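Local coordinates for uncharacterized protein (Bordetella bronchiseptica, PDB 4XG0) that probably phosphorylates an acid sugar, using a nucleotide as phosphate donor, as a member of the DUF1537 kinase family of acid-sugar catabolic pathways, at residues V43-A48 with G241-L246; A90-E95 with D124-A129; R147-G152 with V209-A214; P258-V263 with L318-P323. One frame throughout, in Å; residues are numbered along the deposited sequence.

Contact 1: residues V43-A48 with G241-L246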
loop_
_atom_site.group_PDB
_atom_site.type_symbol
_atom_site.label_atom_id
_atom_site.label_comp_id
_atom_site.label_asym_id
_atom_site.label_seq_id
_atom_site.Cartn_x
_atom_site.Cartn_y
_atom_site.Cartn_z
ATOM N N VAL A 43 9.411 -9.723 -3.875
ATOM C CA VAL A 43 9.471 -9.856 -2.398
ATOM C C VAL A 43 8.750 -8.688 -1.723
ATOM O O VAL A 43 8.173 -8.819 -0.664
ATOM C CB VAL A 43 10.905 -10.018 -1.900
ATOM C CG1 VAL A 43 10.928 -10.131 -0.333
ATOM C CG2 VAL A 43 11.477 -11.295 -2.464
ATOM N N GLN A 44 8.734 -7.533 -2.391
ATOM C CA GLN A 44 7.965 -6.425 -1.840
ATOM C C GLN A 44 6.500 -6.692 -1.751
ATOM O O GLN A 44 5.852 -6.228 -0.828
ATOM C CB GLN A 44 8.272 -5.135 -2.583
ATOM C CG GLN A 44 9.701 -4.720 -2.381
ATOM C CD GLN A 44 10.076 -4.590 -0.874
ATOM O OE1 GLN A 44 9.365 -3.977 -0.092
ATOM N NE2 GLN A 44 11.178 -5.186 -0.490
ATOM N N PHE A 45 5.943 -7.437 -2.723
ATOM C CA PHE A 45 4.555 -7.844 -2.615
ATOM C C PHE A 45 4.326 -8.862 -1.535
ATOM O O PHE A 45 3.334 -8.764 -0.832
ATOM C CB PHE A 45 3.991 -8.279 -3.976
ATOM C CG PHE A 45 3.759 -7.131 -4.896
ATOM C CD1 PHE A 45 4.804 -6.456 -5.457
ATOM C CD2 PHE A 45 2.465 -6.692 -5.125
ATOM C CE1 PHE A 45 4.567 -5.387 -6.299
ATOM C CE2 PHE A 45 2.236 -5.604 -5.968
ATOM C CZ PHE A 45 3.266 -4.967 -6.514
ATOM N N VAL A 46 5.238 -9.819 -1.375
ATOM C CA VAL A 46 5.156 -10.776 -0.282
ATOM C C VAL A 46 5.130 -10.067 1.074
ATOM O O VAL A 46 4.392 -10.465 2.010
ATOM C CB VAL A 46 6.367 -11.685 -0.303
ATOM C CG1 VAL A 46 6.449 -12.491 1.006
ATOM C CG2 VAL A 46 6.331 -12.605 -1.503
ATOM N N ARG A 47 5.941 -9.019 1.187
ATOM C CA ARG A 47 6.111 -8.285 2.444
ATOM C C ARG A 47 4.874 -7.481 2.798
ATOM O O ARG A 47 4.635 -7.176 3.984
ATOM C CB ARG A 47 7.415 -7.442 2.441
ATOM C CG ARG A 47 8.597 -8.313 2.442
ATOM C CD ARG A 47 9.907 -7.577 2.509
ATOM N NE ARG A 47 10.916 -8.432 3.133
ATOM C CZ ARG A 47 12.222 -8.171 3.146
ATOM N NH1 ARG A 47 13.053 -9.020 3.745
ATOM N NH2 ARG A 47 12.693 -7.073 2.559
ATOM N N ALA A 48 3.996 -7.253 1.827
ATOM C CA ALA A 48 2.698 -6.595 2.049
ATOM C C ALA A 48 1.503 -7.572 2.176
ATOM O O ALA A 48 0.321 -7.182 2.199
ATOM C CB ALA A 48 2.481 -5.584 0.975
ATOM N N GLY A 241 11.411 1.383 -6.682
ATOM C CA GLY A 241 10.869 2.426 -5.842
ATOM C C GLY A 241 9.372 2.369 -5.731
ATOM O O GLY A 241 8.820 2.684 -4.714
ATOM N N LEU A 242 8.721 1.924 -6.807
ATOM C CA LEU A 242 7.265 1.901 -6.868
ATOM C C LEU A 242 6.665 0.602 -6.315
ATOM O O LEU A 242 5.467 0.526 -6.038
ATOM C CB LEU A 242 6.796 2.090 -8.287
ATOM C CG LEU A 242 6.190 3.472 -8.501
ATOM C CD1 LEU A 242 5.912 3.676 -9.964
ATOM C CD2 LEU A 242 4.941 3.748 -7.733
ATOM N N ALA A 243 7.499 -0.408 -6.128
ATOM C CA ALA A 243 6.993 -1.744 -5.773
ATOM C C ALA A 243 6.200 -1.839 -4.483
ATOM O O ALA A 243 5.025 -2.227 -4.492
ATOM C CB ALA A 243 8.126 -2.766 -5.799
ATOM N N ALA A 244 6.797 -1.510 -3.348
ATOM C CA ALA A 244 6.070 -1.618 -2.091
ATOM C C ALA A 244 4.866 -0.646 -2.030
ATOM O O ALA A 244 3.786 -1.007 -1.598
ATOM C CB ALA A 244 7.001 -1.421 -0.953
ATOM N N PRO A 245 5.039 0.605 -2.486
ATOM C CA PRO A 245 3.886 1.503 -2.518
ATOM C C PRO A 245 2.702 0.914 -3.294
ATOM O O PRO A 245 1.580 1.034 -2.822
ATOM C CB PRO A 245 4.458 2.763 -3.228
ATOM C CG PRO A 245 5.888 2.731 -2.823
ATOM C CD PRO A 245 6.295 1.288 -2.840
ATOM N N LEU A 246 2.953 0.255 -4.412
ATOM C CA LEU A 246 1.877 -0.316 -5.202
ATOM C C LEU A 246 1.296 -1.534 -4.495
ATOM O O LEU A 246 0.074 -1.697 -4.451
ATOM C CB LEU A 246 2.363 -0.712 -6.587
ATOM C CG LEU A 246 2.630 0.448 -7.521
ATOM C CD1 LEU A 246 3.415 -0.016 -8.782
ATOM C CD2 LEU A 246 1.273 1.162 -7.879
#
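Phe45 and Gln44 make the contact from helix 35-47, meeting Ala243, Ala244 and Leu246 of helix 240-252. The small side chains of the alanines let the two axes approach to 8.4 Å, and the segments run nearly parallel, at a crossing angle of -25°. The nearest alpha carbons are those of Gln44 and Ala244, with 5.2 Å between their CA atoms. Pro245, which has no N-H to give to the preceding turn, kinks helix 240-252 just beyond the two alanines.

The apolar part of the interface is carried by the far end of the Phe45 ring and the root of Gln44. Phe45 CZ comes to 4.4 Å from Leu246 CB, and CE1 lies the same distance from Ala243 CB. Gln44 CB adds a contact of 4.0 Å to Ala243 CB. Tyr108 of strand 106-110 touches Phe45, Ala243 and Leu246 alike, while Trp250, one turn further along helix 240-252, also packs on the ring. The aromatic side chain is thus buried between two helices and the sheet.

Polar groups take part through van der Waals contact. Ala243 O approaches Phe45 CE1 obliquely, at 3.7 Å. The Gln44 chain, bent at its second torsion (chi2 -55°), carries OE1 over to Ala244 CB at 3.6 Å. A bound sulfate, probably from the crystallisation liquor, lies about 4 Å from the Gln44 side chain.

Two nearly parallel helices packed on the same side of a parallel sheet, over Tyr108, fit an alpha/beta fold, here in the region assigned to sugar binding.

Contact 2: residues A90-E95 with D124-A129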
loop_
_atom_site.group_PDB
_atom_site.type_symbol
_atom_site.label_atom_id
_atom_site.label_comp_id
_atom_site.label_asym_id
_atom_site.label_seq_id
_atom_site.Cartn_x
_atom_site.Cartn_y
_atom_site.Cartn_z
ATOM N N ALA A 90 8.692 -7.955 -28.554
ATOM C CA ALA A 90 8.029 -9.224 -28.809
ATOM C C ALA A 90 7.760 -10.012 -27.521
ATOM O O ALA A 90 6.634 -10.444 -27.267
ATOM C CB ALA A 90 8.856 -10.066 -29.766
ATOM N N VAL A 91 8.804 -10.239 -26.742
ATOM C CA VAL A 91 8.660 -11.028 -25.521
ATOM C C VAL A 91 7.693 -10.346 -24.549
ATOM O O VAL A 91 6.859 -11.010 -23.931
ATOM C CB VAL A 91 10.030 -11.314 -24.865
ATOM C CG1 VAL A 91 10.777 -10.021 -24.554
ATOM C CG2 VAL A 91 9.846 -12.142 -23.582
ATOM N N VAL A 92 7.786 -9.024 -24.439
ATOM C CA VAL A 92 6.949 -8.246 -23.508
ATOM C C VAL A 92 5.446 -8.320 -23.869
ATOM O O VAL A 92 4.615 -8.535 -23.013
ATOM C CB VAL A 92 7.436 -6.781 -23.433
ATOM C CG1 VAL A 92 6.432 -5.871 -22.764
ATOM C CG2 VAL A 92 8.802 -6.689 -22.791
ATOM N N ARG A 93 5.091 -8.195 -25.143
ATOM C CA ARG A 93 3.671 -8.232 -25.530
ATOM C C ARG A 93 3.049 -9.606 -25.274
ATOM O O ARG A 93 1.843 -9.744 -24.970
ATOM C CB ARG A 93 3.515 -7.887 -27.029
ATOM C CG ARG A 93 3.777 -9.039 -27.982
ATOM C CD ARG A 93 3.483 -8.607 -29.424
ATOM N NE ARG A 93 4.177 -7.359 -29.741
ATOM C CZ ARG A 93 5.270 -7.258 -30.498
ATOM N NH1 ARG A 93 5.813 -6.065 -30.706
ATOM N NH2 ARG A 93 5.825 -8.329 -31.051
ATOM N N GLY A 94 3.880 -10.632 -25.409
ATOM C CA GLY A 94 3.435 -11.996 -25.228
ATOM C C GLY A 94 3.171 -12.328 -23.777
ATOM O O GLY A 94 2.270 -13.099 -23.489
ATOM N N GLU A 95 3.958 -11.755 -22.888
ATOM C CA GLU A 95 3.768 -12.035 -21.459
ATOM C C GLU A 95 2.560 -11.239 -20.968
ATOM O O GLU A 95 1.735 -11.748 -20.188
ATOM C CB GLU A 95 5.029 -11.690 -20.653
ATOM C CG GLU A 95 6.273 -12.497 -21.045
ATOM C CD GLU A 95 6.136 -13.978 -20.737
ATOM O OE1 GLU A 95 5.764 -14.283 -19.599
ATOM O OE2 GLU A 95 6.383 -14.825 -21.629
ATOM N N ASP A 124 5.484 0.795 -24.916
ATOM C CA ASP A 124 4.397 0.773 -25.877
ATOM C C ASP A 124 3.781 -0.609 -26.077
ATOM O O ASP A 124 2.570 -0.743 -26.142
ATOM C CB ASP A 124 4.882 1.321 -27.221
ATOM C CG ASP A 124 5.087 2.817 -27.184
ATOM O OD1 ASP A 124 4.474 3.475 -26.309
ATOM O OD2 ASP A 124 5.855 3.326 -28.033
ATOM N N ALA A 125 4.612 -1.638 -26.171
ATOM C CA ALA A 125 4.116 -2.984 -26.398
ATOM C C ALA A 125 3.281 -3.445 -25.205
ATOM O O ALA A 125 2.246 -4.071 -25.364
ATOM C CB ALA A 125 5.270 -3.944 -26.639
ATOM N N ALA A 126 3.723 -3.090 -24.008
ATOM C CA ALA A 126 3.018 -3.538 -22.807
ATOM C C ALA A 126 1.671 -2.829 -22.699
ATOM O O ALA A 126 0.656 -3.445 -22.424
ATOM C CB ALA A 126 3.858 -3.274 -21.570
ATOM N N ARG A 127 1.659 -1.529 -22.926
ATOM C CA ARG A 127 0.449 -0.747 -22.717
ATOM C C ARG A 127 -0.634 -1.108 -23.721
ATOM O O ARG A 127 -1.826 -1.157 -23.400
ATOM C CB ARG A 127 0.774 0.732 -22.850
ATOM C CG ARG A 127 -0.408 1.590 -22.538
ATOM C CD ARG A 127 -0.104 3.033 -22.809
ATOM N NE ARG A 127 0.596 3.194 -24.071
ATOM C CZ ARG A 127 0.034 2.999 -25.255
ATOM N NH1 ARG A 127 -1.236 2.607 -25.323
ATOM N NH2 ARG A 127 0.742 3.179 -26.364
ATOM N N LEU A 128 -0.214 -1.332 -24.952
ATOM C CA LEU A 128 -1.157 -1.693 -26.005
ATOM C C LEU A 128 -1.755 -3.073 -25.724
ATOM O O LEU A 128 -2.941 -3.311 -25.955
ATOM C CB LEU A 128 -0.455 -1.698 -27.352
ATOM C CG LEU A 128 -0.090 -0.320 -27.897
ATOM C CD1 LEU A 128 0.681 -0.476 -29.201
ATOM C CD2 LEU A 128 -1.346 0.511 -28.109
ATOM N N ALA A 129 -0.924 -3.975 -25.214
ATOM C CA ALA A 129 -1.355 -5.336 -24.946
ATOM C C ALA A 129 -2.302 -5.364 -23.756
ATOM O O ALA A 129 -3.151 -6.260 -23.650
ATOM C CB ALA A 129 -0.160 -6.238 -24.700
#
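Val92 of helix 85-101 and Ala126 of helix 119-130 meet where two successive helices of an alpha/beta fold lie side by side. Strand 106-110 of the parallel sheet stands between these helices in the chain, so each belongs to a strand-helix-strand connection, and their segments run in nearly the same direction, with a crossing angle of -23° and axes 8.2 Å apart.

In the first shell Val92 reaches across with one branch. CG1, anti to the backbone N (chi1 166°), sits 3.8 Å from Ala126 CB and 4.5 Å from Ala125 CB, and so rests against both alanines. Arg93 takes part with the root of its side chain and with its backbone: CB lies 4.3 Å from Ala125 CB, and the carbonyl oxygen of Arg93 is 4.0 Å from Ala129 CB. Three alanines therefore line the side of helix 119-130 that faces its neighbour, a surface smooth enough for the close approach of the axes.

Further out, helix 85-101 prolongs the seam in both directions, Ala89 touching Ala125 at one end and Val96 touching Ala126 and Ala129 at the other. The long chain of Arg93 turns back along its own helix, where one face of the guanidinium covers Ala90 N. Away from the interface, Glu95 OE1 accepts a hydrogen bond from Ala59 N and ties helix 85-101 to helix 59-64. On the far side of helix 119-130, Asp124 is shared between two cations: OD2 forms a salt bridge with Lys120, while OD1 makes a long one, 3.7 Å, to Arg127 NH2.

Contact 3: residues R147-G152 with V209-A214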
loop_
_atom_site.group_PDB
_atom_site.type_symbol
_atom_site.label_atom_id
_atom_site.label_comp_id
_atom_site.label_asym_id
_atom_site.label_seq_id
_atom_site.Cartn_x
_atom_site.Cartn_y
_atom_site.Cartn_z
ATOM N N ARG A 147 17.934 7.531 -6.999
ATOM C CA ARG A 147 17.371 7.857 -8.308
ATOM C C ARG A 147 16.094 8.650 -8.126
ATOM O O ARG A 147 15.231 8.282 -7.337
ATOM C CB ARG A 147 17.113 6.603 -9.109
ATOM C CG ARG A 147 18.358 5.906 -9.620
ATOM C CD ARG A 147 18.845 4.865 -8.641
ATOM N NE ARG A 147 19.893 4.051 -9.238
ATOM C CZ ARG A 147 21.197 4.165 -8.978
ATOM N NH1 ARG A 147 22.059 3.392 -9.624
ATOM N NH2 ARG A 147 21.655 5.031 -8.075
ATOM N N THR A 148 15.990 9.759 -8.831
ATOM C CA THR A 148 14.830 10.621 -8.737
ATOM C C THR A 148 14.464 11.030 -10.156
ATOM O O THR A 148 15.263 10.864 -11.063
ATOM C CB THR A 148 15.096 11.844 -7.871
ATOM O OG1 THR A 148 16.207 12.619 -8.390
ATOM C CG2 THR A 148 15.408 11.411 -6.442
ATOM N N VAL A 149 13.238 11.518 -10.324
ATOM C CA VAL A 149 12.773 12.040 -11.602
ATOM C C VAL A 149 12.439 13.510 -11.381
ATOM O O VAL A 149 11.557 13.865 -10.555
ATOM C CB VAL A 149 11.557 11.259 -12.145
ATOM C CG1 VAL A 149 10.996 11.943 -13.384
ATOM C CG2 VAL A 149 11.956 9.799 -12.463
ATOM N N ARG A 150 13.178 14.360 -12.092
ATOM C CA ARG A 150 13.137 15.817 -11.927
ATOM C C ARG A 150 12.825 16.514 -13.246
ATOM O O ARG A 150 13.638 16.490 -14.161
ATOM C CB ARG A 150 14.484 16.319 -11.422
ATOM C CG ARG A 150 14.901 15.662 -10.122
ATOM C CD ARG A 150 16.104 16.371 -9.511
ATOM N NE ARG A 150 16.731 15.516 -8.514
ATOM C CZ ARG A 150 17.719 15.887 -7.700
ATOM N NH1 ARG A 150 18.195 15.006 -6.825
ATOM N NH2 ARG A 150 18.239 17.113 -7.766
ATOM N N GLN A 151 11.655 17.151 -13.313
ATOM C CA GLN A 151 11.146 17.717 -14.559
ATOM C C GLN A 151 11.308 16.682 -15.696
ATOM O O GLN A 151 11.692 17.020 -16.843
ATOM C CB GLN A 151 11.841 19.054 -14.875
ATOM C CG GLN A 151 11.603 20.080 -13.757
ATOM C CD GLN A 151 11.898 21.504 -14.159
ATOM O OE1 GLN A 151 13.029 21.855 -14.464
ATOM N NE2 GLN A 151 10.877 22.331 -14.144
ATOM N N GLY A 152 11.007 15.438 -15.340
ATOM C CA GLY A 152 10.997 14.317 -16.265
ATOM C C GLY A 152 12.345 13.668 -16.503
ATOM O O GLY A 152 12.416 12.670 -17.237
ATOM N N VAL A 209 0.428 8.073 -22.229
ATOM C CA VAL A 209 1.721 7.809 -21.628
ATOM C C VAL A 209 2.160 9.093 -20.955
ATOM O O VAL A 209 2.118 10.156 -21.568
ATOM C CB VAL A 209 2.761 7.386 -22.678
ATOM C CG1 VAL A 209 4.093 7.174 -22.034
ATOM C CG2 VAL A 209 2.327 6.144 -23.405
ATOM N N VAL A 210 2.555 9.013 -19.694
ATOM C CA VAL A 210 2.986 10.202 -18.975
ATOM C C VAL A 210 4.051 9.867 -17.956
ATOM O O VAL A 210 3.995 8.823 -17.292
ATOM C CB VAL A 210 1.805 10.940 -18.278
ATOM C CG1 VAL A 210 1.101 10.025 -17.260
ATOM C CG2 VAL A 210 2.274 12.239 -17.611
ATOM N N VAL A 211 5.028 10.762 -17.867
ATOM C CA VAL A 211 6.101 10.683 -16.883
ATOM C C VAL A 211 5.748 11.558 -15.678
ATOM O O VAL A 211 5.360 12.709 -15.834
ATOM C CB VAL A 211 7.442 11.156 -17.519
ATOM C CG1 VAL A 211 8.574 11.060 -16.530
ATOM C CG2 VAL A 211 7.764 10.317 -18.730
ATOM N N VAL A 212 5.880 10.998 -14.483
ATOM C CA VAL A 212 5.611 11.721 -13.243
ATOM C C VAL A 212 6.871 11.847 -12.383
ATOM O O VAL A 212 7.636 10.908 -12.190
ATOM C CB VAL A 212 4.467 11.042 -12.429
ATOM C CG1 VAL A 212 4.189 11.832 -11.145
ATOM C CG2 VAL A 212 3.214 10.901 -13.298
ATOM N N ASP A 213 7.122 13.060 -11.916
ATOM C CA ASP A 213 8.272 13.345 -11.118
ATOM C C ASP A 213 8.134 12.654 -9.779
ATOM O O ASP A 213 7.020 12.384 -9.297
ATOM C CB ASP A 213 8.376 14.858 -10.876
ATOM C CG ASP A 213 9.186 15.574 -11.907
ATOM O OD1 ASP A 213 9.391 15.047 -13.027
ATOM O OD2 ASP A 213 9.617 16.718 -11.586
ATOM N N ALA A 214 9.281 12.403 -9.178
ATOM C CA ALA A 214 9.321 11.999 -7.771
ATOM C C ALA A 214 10.711 12.259 -7.234
ATOM O O ALA A 214 11.697 11.766 -7.793
ATOM C CB ALA A 214 8.996 10.523 -7.647
#
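Asp213 grips the tip of a beta-hairpin whose first strand ends at Arg150. Gln151 and Gly152 form its two-residue turn, with backbone angles close to type I', and strand 153-156 returns alongside. The hairpin is thereby fastened to the end of strand 209-212 in the large parallel sheet.

Among side-chain bonds, both carboxylate oxygens of Asp213 take a turn N-H. OD2 accepts from Gln151 N at 2.7 Å, on its syn side but 20° out of the carboxylate plane; OD1 receives Gly152 N at 2.8 Å on its syn lone pair. This double grip fixes the rotation of the carboxylate, and the two N-H dipoles would be expected to stabilise its negative charge. Within the hairpin strand, Arg150 NE donates to Thr148 OG1 at 2.9 Å, the hydroxyl lying at the edge of the guanidinium.

Backbone bonds make a single antiparallel bridge, the hydrogen-bonded pair Val149 and Ala214: Val149 N gives to Ala214 O, and Ala214 N to Val149 O, each at 3.0 Å.

Apolar contact comes from Val149 CG1, which, trans to the backbone N (chi1 173°), lies 4.1 Å from Val211 CG1 and covers Val212 O at 3.7 Å. That buried oxygen has no hydrogen-bonding partner in the model.

Contact 4: residues P258-V263 with L318-P323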
loop_
_atom_site.group_PDB
_atom_site.type_symbol
_atom_site.label_atom_id
_atom_site.label_comp_id
_atom_site.label_asym_id
_atom_site.label_seq_id
_atom_site.Cartn_x
_atom_site.Cartn_y
_atom_site.Cartn_z
ATOM N N PRO A 258 -14.211 0.667 8.248
ATOM C CA PRO A 258 -13.232 1.519 8.914
ATOM C C PRO A 258 -12.328 0.717 9.816
ATOM O O PRO A 258 -12.695 -0.360 10.263
ATOM C CB PRO A 258 -14.114 2.432 9.754
ATOM C CG PRO A 258 -15.225 1.553 10.158
ATOM C CD PRO A 258 -15.506 0.698 8.941
ATOM N N VAL A 259 -11.132 1.228 10.050
ATOM C CA VAL A 259 -10.309 0.769 11.142
ATOM C C VAL A 259 -10.817 1.432 12.406
ATOM O O VAL A 259 -11.013 2.650 12.451
ATOM C CB VAL A 259 -8.804 1.133 10.921
ATOM C CG1 VAL A 259 -8.038 0.856 12.184
ATOM C CG2 VAL A 259 -8.232 0.317 9.815
ATOM N N LEU A 260 -11.071 0.629 13.436
ATOM C CA LEU A 260 -11.501 1.134 14.719
ATOM C C LEU A 260 -10.293 1.257 15.655
ATOM O O LEU A 260 -9.589 0.288 15.866
ATOM C CB LEU A 260 -12.505 0.141 15.335
ATOM C CG LEU A 260 -13.063 0.554 16.682
ATOM C CD1 LEU A 260 -13.803 1.886 16.582
ATOM C CD2 LEU A 260 -13.998 -0.532 17.205
ATOM N N VAL A 261 -10.062 2.446 16.211
ATOM C CA VAL A 261 -8.977 2.680 17.141
ATOM C C VAL A 261 -9.500 2.983 18.551
ATOM O O VAL A 261 -10.319 3.874 18.736
ATOM C CB VAL A 261 -8.099 3.834 16.646
ATOM C CG1 VAL A 261 -6.922 4.056 17.573
ATOM C CG2 VAL A 261 -7.672 3.574 15.226
ATOM N N VAL A 262 -9.029 2.212 19.545
ATOM C CA VAL A 262 -9.523 2.323 20.891
ATOM C C VAL A 262 -8.357 2.769 21.752
ATOM O O VAL A 262 -7.304 2.102 21.806
ATOM C CB VAL A 262 -10.094 0.995 21.398
ATOM C CG1 VAL A 262 -10.625 1.180 22.781
ATOM C CG2 VAL A 262 -11.178 0.530 20.456
ATOM N N VAL A 263 -8.531 3.928 22.367
ATOM C CA VAL A 263 -7.485 4.540 23.175
ATOM C C VAL A 263 -7.968 4.692 24.596
ATOM O O VAL A 263 -8.793 5.552 24.885
ATOM C CB VAL A 263 -7.099 5.937 22.638
ATOM C CG1 VAL A 263 -5.920 6.524 23.418
ATOM C CG2 VAL A 263 -6.804 5.851 21.165
ATOM N N LEU A 318 -12.352 5.183 12.759
ATOM C CA LEU A 318 -13.175 5.638 13.881
ATOM C C LEU A 318 -12.321 5.518 15.140
ATOM O O LEU A 318 -11.577 4.553 15.262
ATOM C CB LEU A 318 -14.412 4.751 14.015
ATOM C CG LEU A 318 -15.334 4.698 12.789
ATOM C CD1 LEU A 318 -16.363 3.601 12.933
ATOM C CD2 LEU A 318 -16.002 6.018 12.595
ATOM N N MET A 319 -12.405 6.481 16.055
ATOM C CA MET A 319 -11.659 6.410 17.308
ATOM C C MET A 319 -12.561 6.543 18.527
ATOM O O MET A 319 -13.396 7.434 18.584
ATOM C CB MET A 319 -10.548 7.467 17.368
ATOM C CG MET A 319 -9.682 7.379 18.608
ATOM S SD MET A 319 -8.245 8.493 18.524
ATOM C CE MET A 319 -9.091 10.062 18.637
ATOM N N LEU A 320 -12.405 5.621 19.481
ATOM C CA LEU A 320 -13.007 5.759 20.807
ATOM C C LEU A 320 -11.935 6.179 21.797
ATOM O O LEU A 320 -10.944 5.469 21.995
ATOM C CB LEU A 320 -13.644 4.449 21.268
ATOM C CG LEU A 320 -14.335 3.641 20.181
ATOM C CD1 LEU A 320 -14.964 2.378 20.788
ATOM C CD2 LEU A 320 -15.407 4.458 19.498
ATOM N N LEU A 321 -12.132 7.344 22.397
ATOM C CA LEU A 321 -11.166 7.939 23.302
ATOM C C LEU A 321 -11.651 7.913 24.763
ATOM O O LEU A 321 -12.685 8.496 25.096
ATOM C CB LEU A 321 -10.902 9.376 22.859
ATOM C CG LEU A 321 -9.816 10.140 23.632
ATOM C CD1 LEU A 321 -8.515 9.343 23.608
ATOM C CD2 LEU A 321 -9.641 11.543 23.045
ATOM N N ALA A 322 -10.889 7.255 25.637
ATOM C CA ALA A 322 -11.263 7.137 27.046
ATOM C C ALA A 322 -11.118 8.452 27.767
ATOM O O ALA A 322 -10.155 9.157 27.547
ATOM C CB ALA A 322 -10.397 6.112 27.734
ATOM N N PRO A 323 -12.071 8.786 28.645
ATOM C CA PRO A 323 -11.768 9.853 29.603
ATOM C C PRO A 323 -10.987 9.280 30.794
ATOM O O PRO A 323 -10.996 8.065 31.042
ATOM C CB PRO A 323 -13.153 10.324 30.024
ATOM C CG PRO A 323 -13.994 9.144 29.920
ATOM C CD PRO A 323 -13.468 8.329 28.761
#
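Leu318 fills the hollow beside Pro258: its CD1 lies against the proline ring at CG, 3.6 Å away, the two side chains crossing at a slant. Further along the same face, Leu260 drops its CD1 into the dip between two leucines, 3.9 Å from Leu318 CB and 4.0 Å from Leu320 CG. Val262 then meets Leu320 more loosely, CG2 to CD1 at 4.2 Å. Helix 334-349 covers this row, Ala343 touching Leu260 and Val262, and Leu339 touching Leu320.

The backbones beneath are neighbouring strands in the parallel part of a mixed, Rossmann-like sheet, 317-321 lying between 259-263 and the edge strand 283-285, in the domain assigned to nucleotide binding. Five hydrogen bonds join them, from Leu318 N to Val259 O at one end to Ala322 N to Val263 O at the other.

On the opposite face Val263 is the bump. Its CG2 leans on the sulfur of Met319, 4.0 Å from SD, while its CB and CG1 lie alongside Leu321. The latter, with CG anti to the backbone N (chi1 -175°), brings CD1 to 3.8 Å from Val263 CB. Ala274 of helix 268-279 presses on both Met319 and Leu321.

Overall arrangement
Contacts 1, 2 and 3 belong to the sugar-binding domain and contact 4 to the nucleotide-binding domain. Contacts 1 and 2 join helix pairs on opposite faces of the large parallel sheet, their centres about 23 Å apart. Contact 3 anchors a hairpin to that sheet: it touches contact 2 where Arg127 NE packs 3.5 Å from Val209 CG2, and its nearest atoms are about 7 Å from contact 1. Helix 240-252 of contact 1 is followed directly by strand 259-263 of contact 4, so the chain passes there from the sugar-binding to the nucleotide-binding family region, although the contact centres lie about 29 Å apart. The bound sulfate lies beside contact 1, at the Gln44 side chain.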